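Local coordinates for beta-glucosidase (Saccharopolyspora erythraea D, PDB 5M6G), which probably hydrolyses terminal, non-reducing beta-D-glucosyl residues with release of beta-D-glucose, as a member of glycosyl hydrolase family 3, at residues 431-436 / 476-481. Numbering follows the deposited sequence.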
ATOM      1  N   LEU A 431      32.889 -14.981  -3.597  1.00 17.49           N
ATOM      2  CA  LEU A 431      31.505 -15.246  -3.231  1.00 19.98           C
ATOM      3  C   LEU A 431      30.718 -15.624  -4.474  1.00 15.01           C
ATOM      4  O   LEU A 431      31.013 -15.160  -5.580  1.00 14.38           O
ATOM      5  CB  LEU A 431      30.851 -14.029  -2.560  1.00 15.51           C
ATOM      6  CG  LEU A 431      31.342 -13.736  -1.147  1.00 21.65           C
ATOM      7  CD1 LEU A 431      30.807 -12.396  -0.679  1.00 21.73           C
ATOM      8  CD2 LEU A 431      30.900 -14.848  -0.197  1.00 24.49           C
ATOM      9  N   PHE A 432      29.727 -16.489  -4.299  1.00 12.87           N
ATOM     10  CA  PHE A 432      28.807 -16.806  -5.382  1.00 13.73           C
ATOM     11  C   PHE A 432      27.411 -16.298  -5.048  1.00 14.01           C
ATOM     12  O   PHE A 432      26.936 -16.455  -3.918  1.00 11.42           O
ATOM     13  CB  PHE A 432      28.742 -18.311  -5.671  1.00 14.46           C
ATOM     14  CG  PHE A 432      28.273 -18.617  -7.065  1.00 17.92           C
ATOM     15  CD1 PHE A 432      26.914 -18.627  -7.377  1.00 16.49           C
ATOM     16  CD2 PHE A 432      29.195 -18.832  -8.083  1.00 13.32           C
ATOM     17  CE1 PHE A 432      26.488 -18.884  -8.672  1.00 16.18           C
ATOM     18  CE2 PHE A 432      28.774 -19.092  -9.375  1.00 14.44           C
ATOM     19  CZ  PHE A 432      27.418 -19.114  -9.672  1.00 19.39           C
ATOM     20  N   VAL A 433      26.758 -15.689  -6.034  1.00 11.78           N
ATOM     21  CA  VAL A 433      25.385 -15.223  -5.883  1.00 14.66           C
ATOM     22  C   VAL A 433      24.546 -15.813  -7.007  1.00 15.26           C
ATOM     23  O   VAL A 433      24.981 -15.862  -8.163  1.00 16.22           O
ATOM     24  CB  VAL A 433      25.300 -13.681  -5.860  1.00 12.18           C
ATOM     25  CG1 VAL A 433      23.832 -13.213  -5.674  1.00 11.72           C
ATOM     26  CG2 VAL A 433      26.178 -13.137  -4.740  1.00 15.43           C
ATOM     27  N   ALA A 434      23.342 -16.275  -6.656  1.00 13.93           N
ATOM     28  CA  ALA A 434      22.407 -16.853  -7.607  1.00 12.19           C
ATOM     29  C   ALA A 434      20.994 -16.484  -7.183  1.00 12.98           C
ATOM     30  O   ALA A 434      20.775 -15.915  -6.113  1.00 13.79           O
ATOM     31  CB  ALA A 434      22.551 -18.376  -7.689  1.00 11.09           C
ATOM     32  N   GLY A 435      20.039 -16.830  -8.028  1.00 12.87           N
ATOM     33  CA  GLY A 435      18.630 -16.625  -7.713  1.00 11.31           C
ATOM     34  C   GLY A 435      17.978 -15.591  -8.620  1.00 13.02           C
ATOM     35  O   GLY A 435      18.586 -14.574  -8.977  1.00 12.47           O
ATOM     36  N   LYS A 436      16.712 -15.840  -8.982  1.00 15.49           N
ATOM     37  CA  LYS A 436      16.003 -14.905  -9.859  1.00 15.82           C
ATOM     38  C   LYS A 436      15.683 -13.579  -9.180  1.00 14.52           C
ATOM     39  O   LYS A 436      15.305 -12.624  -9.867  1.00 14.05           O
ATOM     40  CB  LYS A 436      14.715 -15.543 -10.387  1.00 16.74           C
ATOM     41  CG  LYS A 436      13.611 -15.715  -9.349  1.00 16.65           C
ATOM     42  CD  LYS A 436      12.280 -16.096 -10.021  1.00 16.48           C
ATOM     43  CE  LYS A 436      11.170 -16.343  -9.002  1.00 15.74           C
ATOM     44  NZ  LYS A 436      11.305 -17.622  -8.225  1.00 13.79           N
ATOM     45  N   SER A 476      36.214  -8.432  -2.615  1.00 15.90           N
ATOM     46  CA  SER A 476      35.992  -9.815  -3.004  1.00 14.75           C
ATOM     47  C   SER A 476      35.542  -9.895  -4.453  1.00 14.80           C
ATOM     48  O   SER A 476      34.785  -9.041  -4.929  1.00 14.44           O
ATOM     49  CB  SER A 476      34.929 -10.491  -2.117  1.00 14.77           C
ATOM     50  OG  SER A 476      35.362 -10.624  -0.772  1.00 19.74           O
ATOM     51  N   GLU A 477      36.004 -10.935  -5.138  1.00 17.17           N
ATOM     52  CA  GLU A 477      35.380 -11.355  -6.384  1.00 13.13           C
ATOM     53  C   GLU A 477      33.989 -11.897  -6.082  1.00 17.88           C
ATOM     54  O   GLU A 477      33.806 -12.677  -5.138  1.00 16.80           O
ATOM     55  CB  GLU A 477      36.229 -12.427  -7.058  1.00 18.56           C
ATOM     56  CG  GLU A 477      35.601 -13.078  -8.267  1.00 11.71           C
ATOM     57  CD  GLU A 477      36.519 -14.113  -8.896  1.00 21.93           C
ATOM     58  OE1 GLU A 477      37.614 -14.345  -8.346  1.00 19.32           O
ATOM     59  OE2 GLU A 477      36.153 -14.688  -9.943  1.00 17.13           O
ATOM     60  N   VAL A 478      33.002 -11.479  -6.870  1.00 11.00           N
ATOM     61  CA  VAL A 478      31.616 -11.902  -6.667  1.00 13.27           C
ATOM     62  C   VAL A 478      31.110 -12.408  -8.006  1.00 15.42           C
ATOM     63  O   VAL A 478      30.948 -11.620  -8.951  1.00 20.84           O
ATOM     64  CB  VAL A 478      30.722 -10.767  -6.137  1.00 14.03           C
ATOM     65  CG1 VAL A 478      29.280 -11.266  -5.955  1.00 16.09           C
ATOM     66  CG2 VAL A 478      31.275 -10.218  -4.833  1.00 15.26           C
ATOM     67  N   THR A 479      30.871 -13.709  -8.094  1.00 11.99           N
ATOM     68  CA  THR A 479      30.373 -14.348  -9.302  1.00 13.08           C
ATOM     69  C   THR A 479      28.860 -14.467  -9.196  1.00 14.54           C
ATOM     70  O   THR A 479      28.344 -14.932  -8.175  1.00 16.03           O
ATOM     71  CB  THR A 479      30.981 -15.742  -9.481  1.00 16.73           C
ATOM     72  OG1 THR A 479      32.413 -15.675  -9.390  1.00 18.37           O
ATOM     73  CG2 THR A 479      30.576 -16.338 -10.818  1.00 17.68           C
ATOM     74  N   TYR A 480      28.152 -14.063 -10.246  1.00 16.29           N
ATOM     75  CA  TYR A 480      26.698 -14.144 -10.262  1.00 14.64           C
ATOM     76  C   TYR A 480      26.237 -14.972 -11.448  1.00 12.93           C
ATOM     77  O   TYR A 480      26.674 -14.737 -12.579  1.00 16.31           O
ATOM     78  CB  TYR A 480      26.046 -12.759 -10.327  1.00 18.45           C
ATOM     79  CG  TYR A 480      24.580 -12.845 -10.690  1.00 15.51           C
ATOM     80  CD1 TYR A 480      23.649 -13.334  -9.781  1.00 17.03           C
ATOM     81  CD2 TYR A 480      24.132 -12.460 -11.947  1.00 19.66           C
ATOM     82  CE1 TYR A 480      22.304 -13.430 -10.109  1.00 20.07           C
ATOM     83  CE2 TYR A 480      22.793 -12.540 -12.286  1.00 22.65           C
ATOM     84  CZ  TYR A 480      21.885 -13.026 -11.366  1.00 26.41           C
ATOM     85  OH  TYR A 480      20.557 -13.119 -11.705  1.00 28.56           O
ATOM     86  N   ASP A 481      25.360 -15.937 -11.186  1.00 14.56           N
ATOM     87  CA  ASP A 481      24.632 -16.628 -12.241  1.00 21.54           C
ATOM     88  C   ASP A 481      23.224 -16.918 -11.751  1.00 20.65           C
ATOM     89  O   ASP A 481      23.051 -17.511 -10.680  1.00 14.40           O
ATOM     90  CB  ASP A 481      25.313 -17.938 -12.648  1.00 17.38           C
ATOM     91  CG  ASP A 481      24.649 -18.584 -13.854  1.00 17.64           C
ATOM     92  OD1 ASP A 481      23.665 -19.331 -13.680  1.00 20.36           O
ATOM     93  OD2 ASP A 481      25.109 -18.334 -14.985  1.00 27.51           O
TER
HETATM   94  O   HOH W   1      18.306 -11.956 -10.626  1.00 25.18           O
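Leu431 and Val433 tie their strand to its parallel neighbour through four backbone hydrogen bonds. Leu431 N donates to Glu477 O at 2.9 Å, and Leu431 O accepts from Thr479 N; Val433 N reaches Thr479 O at 2.8 Å, while Val433 O takes Asp481 N at 3.0 Å. N-H...O angles of 155° to 168° mark near-straight bonds; the alternation of N and O, with strand directions 25° apart, is that of a parallel pair. Water 1 donates to Gly435 O and is hydrogen-bonded to Tyr480 OH at 2.8 Å.

On one face of the pair, Thr479 CG2, anti to the backbone N, meets Phe432 CE2 at 3.6 Å, and Thr479 O sits over one face of that ring, offset toward its rim. Tyr491 meets the Phe432 ring edge-to-face and hydrogen-bonds Thr479 OG1. On the other face, Val433 CG2 touches Val478 CG1 at 3.8 Å and CG1 faces Tyr480 CD1; helix 465-472 lies against them, Leu466 on Val433 and Tyr480, Ile469 on Val433 and Arg470 on Val478.

Adjacent and parallel, the strands form a beta-alpha-beta crossover through that helix. Strand 478-480 is outermost in the C-terminal domain's mixed sheet, whereas Phe432 and Ala434 hydrogen-bond through their backbones to strand 493-499. The alternating bonds therefore set the register of this border strand, and side-chain contacts flank it on both faces, though Val478, Thr479 and Tyr480 remain partly exposed.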